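Local coordinates for protein carbon monoxide dehydrogenase (Thermococcus sp. AM4, PDB 6T7J) that probably catalyses the reversible oxidation of carbon monoxide to carbon dioxide with ferredoxin as electron partner, and is held here in a form lacking nickel, at residues A[176-181]-A[540-545]; A[181-186]-A[598-603]; A[250-255]-A[316-321]. All coordinates share one frame; numbering follows the deposited sequence.

In the fold
From the N terminus, helix 177-186 is the first element these contacts use. Its N-terminal part meets the loop 540-545 in interaction 1, and its C-terminal part meets the end of helix 597-600 in interaction 2. Interaction 1 closes a loop of 358 residues and interaction 2 one of 411; the two cross, because their segments alternate. They share Lys181 and touch where Arg179 NH1 meets Ile600 O. Together they fasten the helix to the connections before strands 548-552 and 604-606 of the C-terminal parallel sheet. Interaction 3 closes a shorter loop of 60 residues. It falls within both larger loops, at the border of the other six-stranded sheet. Its centre is about 38 Å from that of interaction 1.

Interaction 1. Residues A[176-181]-A[540-545]; sequences PKKRIK and GVDISD
Arg179 and Asp542 form a side-on salt bridge. Arg179 NH2 gives a bond to Asp542 OD2 (2.7 Å, 166° at the hydrogen). Arg179 NE gives a nearly straight one to Asp542 OD1 at 3.2 Å, and a weak one to OD2. Both carboxylate oxygens are met on their syn side, and the two flat groups are turned 25° from each other. Two bends in the arginine chain let NE and NH2 meet the carboxylate side-on. NH1 bonds instead to the carbonyl of Ile600. An alanine in place of Arg179 would probably leave the Asp542 carboxylate without its charged mate.

The carboxylate is also tied to its own segment. Ile543 N makes a weak bond to Asp542 OD1, and Ser544 OG a weak one to OD2. Separately, Asp542 N gives a bond to Asp545 OD2 (3.0 Å). The segment 540-545 leads from helix 525-538, which ends at Gly540 in a Schellman motif, toward strand 548-552. Pro176 is the N-cap residue of helix 177-186.

Apolar contacts come from Ile543 CD1, which touches Arg179 CG at 3.8 Å and Pro176 CG at 4.2 Å. Lys178 packs through its carbon chain. Its CB is 3.4 Å from Asp542 OD1. Its CD and CE lie against the backbone at Val541 and Asp542, with Lys178 CE 3.6 Å from Val541 C.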
ATOM      1  N   PRO A 176       8.091 -18.664 -19.327  1.00 53.24           N
ATOM      2  CA  PRO A 176       8.075 -20.060 -19.782  1.00 59.69           C
ATOM      3  C   PRO A 176       7.041 -20.890 -19.033  1.00 56.47           C
ATOM      4  O   PRO A 176       6.676 -20.588 -17.895  1.00 55.11           O
ATOM      5  CB  PRO A 176       9.499 -20.549 -19.492  1.00 56.55           C
ATOM      6  CG  PRO A 176      10.045 -19.587 -18.482  1.00 56.20           C
ATOM      7  CD  PRO A 176       9.402 -18.272 -18.781  1.00 52.37           C
ATOM      8  N   LYS A 177       6.580 -21.958 -19.692  1.00 54.12           N
ATOM      9  CA  LYS A 177       5.539 -22.804 -19.117  1.00 51.28           C
ATOM     10  C   LYS A 177       5.986 -23.453 -17.814  1.00 56.26           C
ATOM     11  O   LYS A 177       5.148 -23.783 -16.967  1.00 54.02           O
ATOM     12  CB  LYS A 177       5.119 -23.881 -20.117  1.00 51.79           C
ATOM     13  CG  LYS A 177       4.924 -23.380 -21.538  1.00 63.53           C
ATOM     14  CD  LYS A 177       4.499 -24.515 -22.460  1.00 66.66           C
ATOM     15  CE  LYS A 177       5.290 -24.502 -23.760  1.00 68.83           C
ATOM     16  NZ  LYS A 177       5.136 -25.780 -24.514  1.00 62.42           N
ATOM     17  N   LYS A 178       7.293 -23.654 -17.636  1.00 54.82           N
ATOM     18  CA  LYS A 178       7.782 -24.253 -16.397  1.00 56.59           C
ATOM     19  C   LYS A 178       7.586 -23.306 -15.219  1.00 54.14           C
ATOM     20  O   LYS A 178       7.123 -23.717 -14.148  1.00 56.64           O
ATOM     21  CB  LYS A 178       9.252 -24.644 -16.553  1.00 60.28           C
ATOM     22  CG  LYS A 178       9.513 -25.622 -17.690  1.00 51.30           C
ATOM     23  CD  LYS A 178      10.882 -26.270 -17.558  1.00 58.47           C
ATOM     24  CE  LYS A 178      11.260 -27.040 -18.817  1.00 58.38           C
ATOM     25  NZ  LYS A 178      10.284 -28.120 -19.125  1.00 51.18           N
ATOM     26  N   ARG A 179       7.932 -22.028 -15.399  1.00 51.46           N
ATOM     27  CA  ARG A 179       7.641 -21.033 -14.372  1.00 54.30           C
ATOM     28  C   ARG A 179       6.139 -20.926 -14.128  1.00 53.03           C
ATOM     29  O   ARG A 179       5.696 -20.754 -12.988  1.00 47.16           O
ATOM     30  CB  ARG A 179       8.216 -19.676 -14.782  1.00 53.16           C
ATOM     31  CG  ARG A 179       9.722 -19.557 -14.619  1.00 59.01           C
ATOM     32  CD  ARG A 179      10.109 -19.497 -13.154  1.00 55.42           C
ATOM     33  NE  ARG A 179      10.497 -20.806 -12.638  1.00 56.41           N
ATOM     34  CZ  ARG A 179      10.563 -21.106 -11.345  1.00 51.27           C
ATOM     35  NH1 ARG A 179      10.265 -20.188 -10.436  1.00 50.57           N
ATOM     36  NH2 ARG A 179      10.924 -22.321 -10.961  1.00 52.63           N
ATOM     37  N   ILE A 180       5.355 -21.024 -15.205  1.00 56.53           N
ATOM     38  CA  ILE A 180       3.891 -21.006 -15.116  1.00 52.79           C
ATOM     39  C   ILE A 180       3.400 -22.104 -14.196  1.00 51.88           C
ATOM     40  O   ILE A 180       2.573 -21.879 -13.295  1.00 49.90           O
ATOM     41  CB  ILE A 180       3.291 -21.162 -16.528  1.00 50.31           C
ATOM     42  CG1 ILE A 180       3.713 -20.007 -17.434  1.00 53.08           C
ATOM     43  CG2 ILE A 180       1.779 -21.316 -16.464  1.00 47.88           C
ATOM     44  CD1 ILE A 180       2.821 -18.810 -17.346  1.00 55.04           C
ATOM     45  N   LYS A 181       3.882 -23.329 -14.412  1.00 54.97           N
ATOM     46  CA  LYS A 181       3.451 -24.471 -13.626  1.00 54.21           C
ATOM     47  C   LYS A 181       3.939 -24.368 -12.185  1.00 57.05           C
ATOM     48  O   LYS A 181       3.217 -24.736 -11.250  1.00 55.02           O
ATOM     49  CB  LYS A 181       3.951 -25.757 -14.281  1.00 54.08           C
ATOM     50  CG  LYS A 181       3.466 -27.029 -13.620  1.00 64.67           C
ATOM     51  CD  LYS A 181       1.948 -27.118 -13.645  1.00 69.42           C
ATOM     52  CE  LYS A 181       1.395 -27.507 -12.282  1.00 60.19           C
ATOM     53  NZ  LYS A 181       1.822 -28.877 -11.873  1.00 53.65           N
ATOM     54  N   GLY A 540      15.489 -26.436 -22.942  1.00 54.18           N
ATOM     55  CA  GLY A 540      14.449 -27.329 -22.462  1.00 59.04           C
ATOM     56  C   GLY A 540      14.491 -27.477 -20.955  1.00 59.45           C
ATOM     57  O   GLY A 540      14.386 -28.585 -20.418  1.00 62.67           O
ATOM     58  N   VAL A 541      14.614 -26.344 -20.268  1.00 57.96           N
ATOM     59  CA  VAL A 541      15.076 -26.296 -18.887  1.00 62.32           C
ATOM     60  C   VAL A 541      14.310 -25.183 -18.175  1.00 63.80           C
ATOM     61  O   VAL A 541      13.799 -24.262 -18.813  1.00 59.17           O
ATOM     62  CB  VAL A 541      16.616 -26.092 -18.884  1.00 56.72           C
ATOM     63  CG1 VAL A 541      17.116 -25.422 -17.638  1.00 55.05           C
ATOM     64  CG2 VAL A 541      17.335 -27.417 -19.088  1.00 56.96           C
ATOM     65  N   ASP A 542      14.174 -25.298 -16.855  1.00 62.05           N
ATOM     66  CA  ASP A 542      13.589 -24.200 -16.099  1.00 60.41           C
ATOM     67  C   ASP A 542      14.650 -23.146 -15.785  1.00 59.29           C
ATOM     68  O   ASP A 542      15.853 -23.414 -15.805  1.00 56.81           O
ATOM     69  CB  ASP A 542      12.949 -24.703 -14.802  1.00 55.26           C
ATOM     70  CG  ASP A 542      11.968 -23.703 -14.211  1.00 56.15           C
ATOM     71  OD1 ASP A 542      11.549 -22.775 -14.935  1.00 58.17           O
ATOM     72  OD2 ASP A 542      11.618 -23.842 -13.020  1.00 60.27           O
ATOM     73  N   ILE A 543      14.188 -21.925 -15.498  1.00 57.60           N
ATOM     74  CA  ILE A 543      15.112 -20.859 -15.117  1.00 50.95           C
ATOM     75  C   ILE A 543      15.930 -21.268 -13.900  1.00 55.29           C
ATOM     76  O   ILE A 543      17.112 -20.919 -13.785  1.00 51.19           O
ATOM     77  CB  ILE A 543      14.340 -19.546 -14.866  1.00 52.19           C
ATOM     78  CG1 ILE A 543      13.766 -19.004 -16.178  1.00 54.08           C
ATOM     79  CG2 ILE A 543      15.237 -18.507 -14.214  1.00 40.28           C
ATOM     80  CD1 ILE A 543      12.855 -17.802 -15.996  1.00 42.09           C
ATOM     81  N   SER A 544      15.331 -22.043 -12.992  1.00 51.39           N
ATOM     82  CA  SER A 544      16.019 -22.433 -11.769  1.00 52.18           C
ATOM     83  C   SER A 544      17.193 -23.374 -12.021  1.00 56.63           C
ATOM     84  O   SER A 544      18.078 -23.473 -11.166  1.00 53.61           O
ATOM     85  CB  SER A 544      15.032 -23.084 -10.799  1.00 49.91           C
ATOM     86  OG  SER A 544      14.041 -23.817 -11.498  1.00 52.89           O
ATOM     87  N   ASP A 545      17.227 -24.067 -13.160  1.00 53.92           N
ATOM     88  CA  ASP A 545      18.340 -24.962 -13.454  1.00 53.29           C
ATOM     89  C   ASP A 545      19.513 -24.263 -14.129  1.00 57.70           C
ATOM     90  O   ASP A 545      20.586 -24.865 -14.238  1.00 62.11           O
ATOM     91  CB  ASP A 545      17.890 -26.125 -14.346  1.00 49.60           C
ATOM     92  CG  ASP A 545      16.585 -26.741 -13.900  1.00 53.89           C
ATOM     93  OD1 ASP A 545      16.492 -27.166 -12.730  1.00 53.49           O
ATOM     94  OD2 ASP A 545      15.653 -26.812 -14.728  1.00 59.56           O
TER

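Interaction 2. Residues A[181-186]-A[598-603]; sequences KVWEKA and DIIGGK
Ala186 CB meets Ile599 CG2 at 3.7 Å. One turn earlier, Val182 CG1 lies 3.7 Å from Ile600 CA and 4.2 Å from Ile600 CG2. The valine holds CG1 anti to its backbone N (chi1 162°). The same methyl also comes near Ile599 O. Ile600 CG2 is shared, since it touches Ala186 CB at 4.4 Å as well as the valine. It also reaches the edge of the Trp183 indole at CD1, close to the ring plane.

A water joins the two backbones. It donates to Val182 O (3.0 Å) and to Ile599 O (3.1 Å). Val182 O also accepts the helical bond from Ala186 N, which gives this carbonyl two partners.

Further out, Trp183 is fixed by other parts of the chain. Its NE1 bonds to Ala569 O, and its ring stacks edge-to-face with Trp228 of helix 212-242. Gly601, with positive phi, ends the short helix 597-600. The contact thus sets the C-terminal part of helix 177-186 against that helix end, just before strand 604-606 at the border of the C-terminal parallel sheet.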
ATOM      1  N   LYS A 181       3.882 -23.329 -14.412  1.00 54.97           N
ATOM      2  CA  LYS A 181       3.451 -24.471 -13.626  1.00 54.21           C
ATOM      3  C   LYS A 181       3.939 -24.368 -12.185  1.00 57.05           C
ATOM      4  O   LYS A 181       3.217 -24.736 -11.250  1.00 55.02           O
ATOM      5  CB  LYS A 181       3.951 -25.757 -14.281  1.00 54.08           C
ATOM      6  CG  LYS A 181       3.466 -27.029 -13.620  1.00 64.67           C
ATOM      7  CD  LYS A 181       1.948 -27.118 -13.645  1.00 69.42           C
ATOM      8  CE  LYS A 181       1.395 -27.507 -12.282  1.00 60.19           C
ATOM      9  NZ  LYS A 181       1.822 -28.877 -11.873  1.00 53.65           N
ATOM     10  N   VAL A 182       5.161 -23.863 -11.992  1.00 56.23           N
ATOM     11  CA  VAL A 182       5.687 -23.655 -10.643  1.00 50.01           C
ATOM     12  C   VAL A 182       4.798 -22.689  -9.870  1.00 50.45           C
ATOM     13  O   VAL A 182       4.354 -22.980  -8.750  1.00 53.13           O
ATOM     14  CB  VAL A 182       7.138 -23.146 -10.711  1.00 53.17           C
ATOM     15  CG1 VAL A 182       7.546 -22.519  -9.387  1.00 49.04           C
ATOM     16  CG2 VAL A 182       8.083 -24.274 -11.088  1.00 50.33           C
ATOM     17  N   TRP A 183       4.528 -21.520 -10.458  1.00 49.73           N
ATOM     18  CA  TRP A 183       3.696 -20.518  -9.802  1.00 50.94           C
ATOM     19  C   TRP A 183       2.274 -21.018  -9.592  1.00 52.07           C
ATOM     20  O   TRP A 183       1.625 -20.643  -8.608  1.00 49.18           O
ATOM     21  CB  TRP A 183       3.682 -19.230 -10.621  1.00 46.73           C
ATOM     22  CG  TRP A 183       5.030 -18.608 -10.811  1.00 44.72           C
ATOM     23  CD1 TRP A 183       6.073 -18.632  -9.934  1.00 40.07           C
ATOM     24  CD2 TRP A 183       5.478 -17.859 -11.949  1.00 42.25           C
ATOM     25  NE1 TRP A 183       7.144 -17.947 -10.454  1.00 44.51           N
ATOM     26  CE2 TRP A 183       6.805 -17.464 -11.691  1.00 45.38           C
ATOM     27  CE3 TRP A 183       4.886 -17.486 -13.159  1.00 49.43           C
ATOM     28  CZ2 TRP A 183       7.550 -16.712 -12.600  1.00 47.24           C
ATOM     29  CZ3 TRP A 183       5.629 -16.741 -14.061  1.00 48.72           C
ATOM     30  CH2 TRP A 183       6.946 -16.363 -13.776  1.00 47.22           C
ATOM     31  N   GLU A 184       1.770 -21.855 -10.504  1.00 50.78           N
ATOM     32  CA  GLU A 184       0.429 -22.405 -10.340  1.00 50.20           C
ATOM     33  C   GLU A 184       0.372 -23.369  -9.161  1.00 49.12           C
ATOM     34  O   GLU A 184      -0.556 -23.312  -8.345  1.00 49.07           O
ATOM     35  CB  GLU A 184      -0.008 -23.095 -11.632  1.00 56.08           C
ATOM     36  CG  GLU A 184      -1.374 -23.753 -11.569  1.00 55.05           C
ATOM     37  CD  GLU A 184      -1.725 -24.469 -12.859  1.00 69.34           C
ATOM     38  OE1 GLU A 184      -2.701 -25.248 -12.863  1.00 77.87           O
ATOM     39  OE2 GLU A 184      -1.023 -24.252 -13.870  1.00 69.98           O
ATOM     40  N   LYS A 185       1.359 -24.264  -9.056  1.00 50.74           N
ATOM     41  CA  LYS A 185       1.413 -25.174  -7.914  1.00 51.67           C
ATOM     42  C   LYS A 185       1.565 -24.404  -6.608  1.00 50.01           C
ATOM     43  O   LYS A 185       0.934 -24.744  -5.599  1.00 45.93           O
ATOM     44  CB  LYS A 185       2.559 -26.173  -8.089  1.00 51.49           C
ATOM     45  CG  LYS A 185       2.348 -27.495  -7.362  1.00 57.79           C
ATOM     46  CD  LYS A 185       3.576 -27.896  -6.550  1.00 66.82           C
ATOM     47  CE  LYS A 185       3.570 -27.258  -5.164  1.00 66.54           C
ATOM     48  NZ  LYS A 185       2.428 -27.723  -4.324  1.00 58.78           N
ATOM     49  N   ALA A 186       2.387 -23.352  -6.611  1.00 53.88           N
ATOM     50  CA  ALA A 186       2.538 -22.524  -5.419  1.00 51.24           C
ATOM     51  C   ALA A 186       1.329 -21.629  -5.176  1.00 54.49           C
ATOM     52  O   ALA A 186       1.136 -21.161  -4.048  1.00 51.05           O
ATOM     53  CB  ALA A 186       3.803 -21.672  -5.527  1.00 50.63           C
ATOM     54  N   ASP A 598      12.273 -24.776  -2.133  1.00 59.48           N
ATOM     55  CA  ASP A 598      11.394 -25.890  -2.479  1.00 60.02           C
ATOM     56  C   ASP A 598      10.134 -25.415  -3.189  1.00 60.73           C
ATOM     57  O   ASP A 598       9.551 -26.162  -3.982  1.00 63.76           O
ATOM     58  CB  ASP A 598      11.020 -26.676  -1.222  1.00 58.90           C
ATOM     59  CG  ASP A 598      12.115 -27.624  -0.779  1.00 71.31           C
ATOM     60  OD1 ASP A 598      13.111 -27.148  -0.192  1.00 66.45           O
ATOM     61  OD2 ASP A 598      11.978 -28.843  -1.014  1.00 77.14           O
ATOM     62  N   ILE A 599       9.706 -24.182  -2.929  1.00 55.48           N
ATOM     63  CA  ILE A 599       8.432 -23.705  -3.458  1.00 54.84           C
ATOM     64  C   ILE A 599       8.579 -23.236  -4.901  1.00 58.37           C
ATOM     65  O   ILE A 599       7.796 -23.625  -5.776  1.00 56.76           O
ATOM     66  CB  ILE A 599       7.868 -22.590  -2.557  1.00 57.69           C
ATOM     67  CG1 ILE A 599       7.599 -23.125  -1.147  1.00 60.56           C
ATOM     68  CG2 ILE A 599       6.603 -22.003  -3.160  1.00 58.45           C
ATOM     69  CD1 ILE A 599       6.675 -24.325  -1.111  1.00 56.70           C
ATOM     70  N   ILE A 600       9.579 -22.399  -5.179  1.00 51.26           N
ATOM     71  CA  ILE A 600       9.638 -21.711  -6.464  1.00 52.64           C
ATOM     72  C   ILE A 600      10.975 -21.929  -7.165  1.00 54.77           C
ATOM     73  O   ILE A 600      11.111 -21.630  -8.357  1.00 55.60           O
ATOM     74  CB  ILE A 600       9.347 -20.210  -6.285  1.00 48.66           C
ATOM     75  CG1 ILE A 600      10.075 -19.667  -5.056  1.00 51.81           C
ATOM     76  CG2 ILE A 600       7.857 -19.981  -6.117  1.00 52.30           C
ATOM     77  CD1 ILE A 600      11.471 -19.198  -5.329  1.00 53.04           C
ATOM     78  N   GLY A 601      11.974 -22.432  -6.439  1.00 52.17           N
ATOM     79  CA  GLY A 601      13.244 -22.795  -7.041  1.00 55.42           C
ATOM     80  C   GLY A 601      14.370 -21.796  -6.876  1.00 50.75           C
ATOM     81  O   GLY A 601      15.481 -22.063  -7.349  1.00 51.13           O
ATOM     82  N   GLY A 602      14.119 -20.652  -6.240  1.00 50.89           N
ATOM     83  CA  GLY A 602      15.161 -19.700  -5.913  1.00 47.35           C
ATOM     84  C   GLY A 602      15.131 -19.380  -4.430  1.00 50.37           C
ATOM     85  O   GLY A 602      14.302 -19.900  -3.683  1.00 52.19           O
ATOM     86  N   LYS A 603      16.051 -18.509  -4.022  1.00 46.41           N
ATOM     87  CA  LYS A 603      16.132 -18.131  -2.615  1.00 47.09           C
ATOM     88  C   LYS A 603      17.022 -16.905  -2.466  1.00 46.99           C
ATOM     89  O   LYS A 603      17.769 -16.534  -3.374  1.00 48.91           O
ATOM     90  CB  LYS A 603      16.654 -19.283  -1.748  1.00 54.52           C
ATOM     91  CG  LYS A 603      18.104 -19.670  -2.000  1.00 52.25           C
ATOM     92  CD  LYS A 603      18.481 -20.877  -1.157  1.00 56.00           C
ATOM     93  CE  LYS A 603      19.864 -21.398  -1.495  1.00 62.03           C
ATOM     94  NZ  LYS A 603      20.146 -22.687  -0.797  1.00 62.40           N
TER
HETATM   95  O   HOH W   1       5.103 -24.860  -6.505  1.00 51.65           O

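Interaction 3. Residues A[250-255]-A[316-321]; sequences AEANLG and VPIAGS
Ala252 and Ile318 meet through methyl groups, with Ala252 CB 3.9 Å from Ile318 CG2. Ile318 chi1 is -164°, which sets CG1 anti to the backbone N and leaves CG2 between the N and the carbonyl carbon. The far end of the isoleucine leads away from the contact. Its side chain packs on Ile484 of helix 480-489, and Ala252 touches Met488 of the same helix.

Leu254 turns its end back to Ala319. CD2 meets Ala319 CB at 3.8 Å and also lies 3.3 Å from Ala319 O. At the other end of the contact, Pro317 CB lies 3.7 Å from Glu251 O, and the CB atoms of Glu251 and Pro317 lie 4.3 Å apart.

The touching parts run in roughly the same direction, 27° apart. Strand 318-320 is an outermost strand, within this chain, of a six-stranded Rossmann-like parallel sheet and bonds to Gly302 in strand 297-303. Strand 248-252 pairs antiparallel with 411-415, so the contact brings two sheets together. The broken iron-sulfur cluster is about 9 Å from the Ile318 side chain.

The backbones meet at Ile318 N, which bonds to Glu251 O (3.1 Å, 151° at the hydrogen). Pro317 CA makes a CA-H...O contact to the same oxygen, and Ala252 CA makes one to Ile318 O. Within its own segment, Asn253 OD1 accepts a bond from Leu254 N, while Asn253 ND2 bonds to Lys18 O.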
ATOM      1  N   ALA A 250      29.294   5.881 -24.887  1.00 57.94           N
ATOM      2  CA  ALA A 250      29.064   7.184 -24.276  1.00 52.78           C
ATOM      3  C   ALA A 250      30.013   7.339 -23.092  1.00 58.69           C
ATOM      4  O   ALA A 250      30.881   6.493 -22.854  1.00 60.41           O
ATOM      5  CB  ALA A 250      27.597   7.347 -23.865  1.00 53.46           C
ATOM      6  N   GLU A 251      29.844   8.428 -22.348  1.00 60.13           N
ATOM      7  CA  GLU A 251      30.721   8.781 -21.244  1.00 55.87           C
ATOM      8  C   GLU A 251      29.983   8.671 -19.916  1.00 58.69           C
ATOM      9  O   GLU A 251      28.754   8.754 -19.847  1.00 54.90           O
ATOM     10  CB  GLU A 251      31.275  10.197 -21.421  1.00 53.29           C
ATOM     11  CG  GLU A 251      31.975  10.418 -22.747  1.00 60.53           C
ATOM     12  CD  GLU A 251      33.484  10.329 -22.628  1.00 71.39           C
ATOM     13  OE1 GLU A 251      33.979   9.351 -22.025  1.00 63.69           O
ATOM     14  OE2 GLU A 251      34.176  11.240 -23.133  1.00 68.79           O
ATOM     15  N   ALA A 252      30.764   8.490 -18.853  1.00 58.15           N
ATOM     16  CA  ALA A 252      30.245   8.246 -17.519  1.00 55.30           C
ATOM     17  C   ALA A 252      31.087   9.000 -16.501  1.00 53.87           C
ATOM     18  O   ALA A 252      32.241   9.362 -16.760  1.00 54.56           O
ATOM     19  CB  ALA A 252      30.229   6.748 -17.181  1.00 48.36           C
ATOM     20  N   ASN A 253      30.473   9.206 -15.329  1.00 51.06           N
ATOM     21  CA  ASN A 253      30.987   9.938 -14.172  1.00 54.49           C
ATOM     22  C   ASN A 253      30.848  11.444 -14.360  1.00 55.36           C
ATOM     23  O   ASN A 253      30.502  11.916 -15.448  1.00 55.88           O
ATOM     24  CB  ASN A 253      32.440   9.572 -13.858  1.00 51.67           C
ATOM     25  CG  ASN A 253      32.762   9.709 -12.383  1.00 55.08           C
ATOM     26  OD1 ASN A 253      32.029  10.359 -11.637  1.00 50.51           O
ATOM     27  ND2 ASN A 253      33.860   9.096 -11.953  1.00 52.84           N
ATOM     28  N   LEU A 254      31.112  12.202 -13.295  1.00 52.31           N
ATOM     29  CA  LEU A 254      30.804  13.626 -13.250  1.00 57.66           C
ATOM     30  C   LEU A 254      31.702  14.473 -14.141  1.00 61.54           C
ATOM     31  O   LEU A 254      31.475  15.685 -14.233  1.00 63.71           O
ATOM     32  CB  LEU A 254      30.880  14.121 -11.805  1.00 57.35           C
ATOM     33  CG  LEU A 254      29.679  13.709 -10.951  1.00 54.80           C
ATOM     34  CD1 LEU A 254      29.898  14.063  -9.495  1.00 53.76           C
ATOM     35  CD2 LEU A 254      28.406  14.354 -11.476  1.00 56.12           C
ATOM     36  N   GLY A 255      32.703  13.884 -14.796  1.00 64.23           N
ATOM     37  CA  GLY A 255      33.499  14.630 -15.755  1.00 65.26           C
ATOM     38  C   GLY A 255      32.759  15.011 -17.020  1.00 61.05           C
ATOM     39  O   GLY A 255      33.319  15.732 -17.852  1.00 60.17           O
ATOM     40  N   VAL A 316      23.224   9.691 -24.302  1.00 53.48           N
ATOM     41  CA  VAL A 316      23.405  10.816 -23.378  1.00 60.15           C
ATOM     42  C   VAL A 316      24.392  10.412 -22.290  1.00 58.78           C
ATOM     43  O   VAL A 316      24.251   9.323 -21.700  1.00 57.38           O
ATOM     44  CB  VAL A 316      22.055  11.236 -22.769  1.00 53.94           C
ATOM     45  CG1 VAL A 316      22.250  12.336 -21.737  1.00 45.97           C
ATOM     46  CG2 VAL A 316      21.090  11.678 -23.860  1.00 46.50           C
ATOM     47  N   PRO A 317      25.406  11.225 -21.990  1.00 58.66           N
ATOM     48  CA  PRO A 317      26.347  10.858 -20.927  1.00 52.16           C
ATOM     49  C   PRO A 317      25.650  10.802 -19.576  1.00 53.39           C
ATOM     50  O   PRO A 317      24.784  11.623 -19.267  1.00 55.02           O
ATOM     51  CB  PRO A 317      27.396  11.975 -20.978  1.00 51.03           C
ATOM     52  CG  PRO A 317      26.690  13.130 -21.612  1.00 50.45           C
ATOM     53  CD  PRO A 317      25.736  12.525 -22.601  1.00 52.18           C
ATOM     54  N   ILE A 318      26.025   9.813 -18.772  1.00 51.02           N
ATOM     55  CA  ILE A 318      25.457   9.629 -17.443  1.00 52.45           C
ATOM     56  C   ILE A 318      26.445  10.181 -16.422  1.00 48.00           C
ATOM     57  O   ILE A 318      27.643   9.872 -16.465  1.00 51.10           O
ATOM     58  CB  ILE A 318      25.104   8.149 -17.185  1.00 51.91           C
ATOM     59  CG1 ILE A 318      24.159   8.016 -15.992  1.00 49.18           C
ATOM     60  CG2 ILE A 318      26.343   7.268 -17.029  1.00 52.12           C
ATOM     61  CD1 ILE A 318      23.021   7.051 -16.241  1.00 53.13           C
ATOM     62  N   ALA A 319      25.951  11.034 -15.527  1.00 49.61           N
ATOM     63  CA  ALA A 319      26.822  11.783 -14.632  1.00 49.82           C
ATOM     64  C   ALA A 319      27.097  11.065 -13.316  1.00 56.62           C
ATOM     65  O   ALA A 319      28.138  11.311 -12.696  1.00 51.11           O
ATOM     66  CB  ALA A 319      26.220  13.161 -14.344  1.00 47.24           C
ATOM     67  N   GLY A 320      26.196  10.200 -12.870  1.00 53.16           N
ATOM     68  CA  GLY A 320      26.409   9.507 -11.616  1.00 53.16           C
ATOM     69  C   GLY A 320      25.171   8.744 -11.198  1.00 59.43           C
ATOM     70  O   GLY A 320      24.122   8.797 -11.848  1.00 54.14           O
ATOM     71  N   SER A 321      25.319   8.033 -10.086  1.00 54.63           N
ATOM     72  CA  SER A 321      24.274   7.173  -9.560  1.00 51.64           C
ATOM     73  C   SER A 321      23.541   7.877  -8.414  1.00 51.59           C
ATOM     74  O   SER A 321      23.669   9.093  -8.228  1.00 46.25           O
ATOM     75  CB  SER A 321      24.889   5.835  -9.128  1.00 44.09           C
ATOM     76  OG  SER A 321      25.817   6.021  -8.073  1.00 44.55           O
TER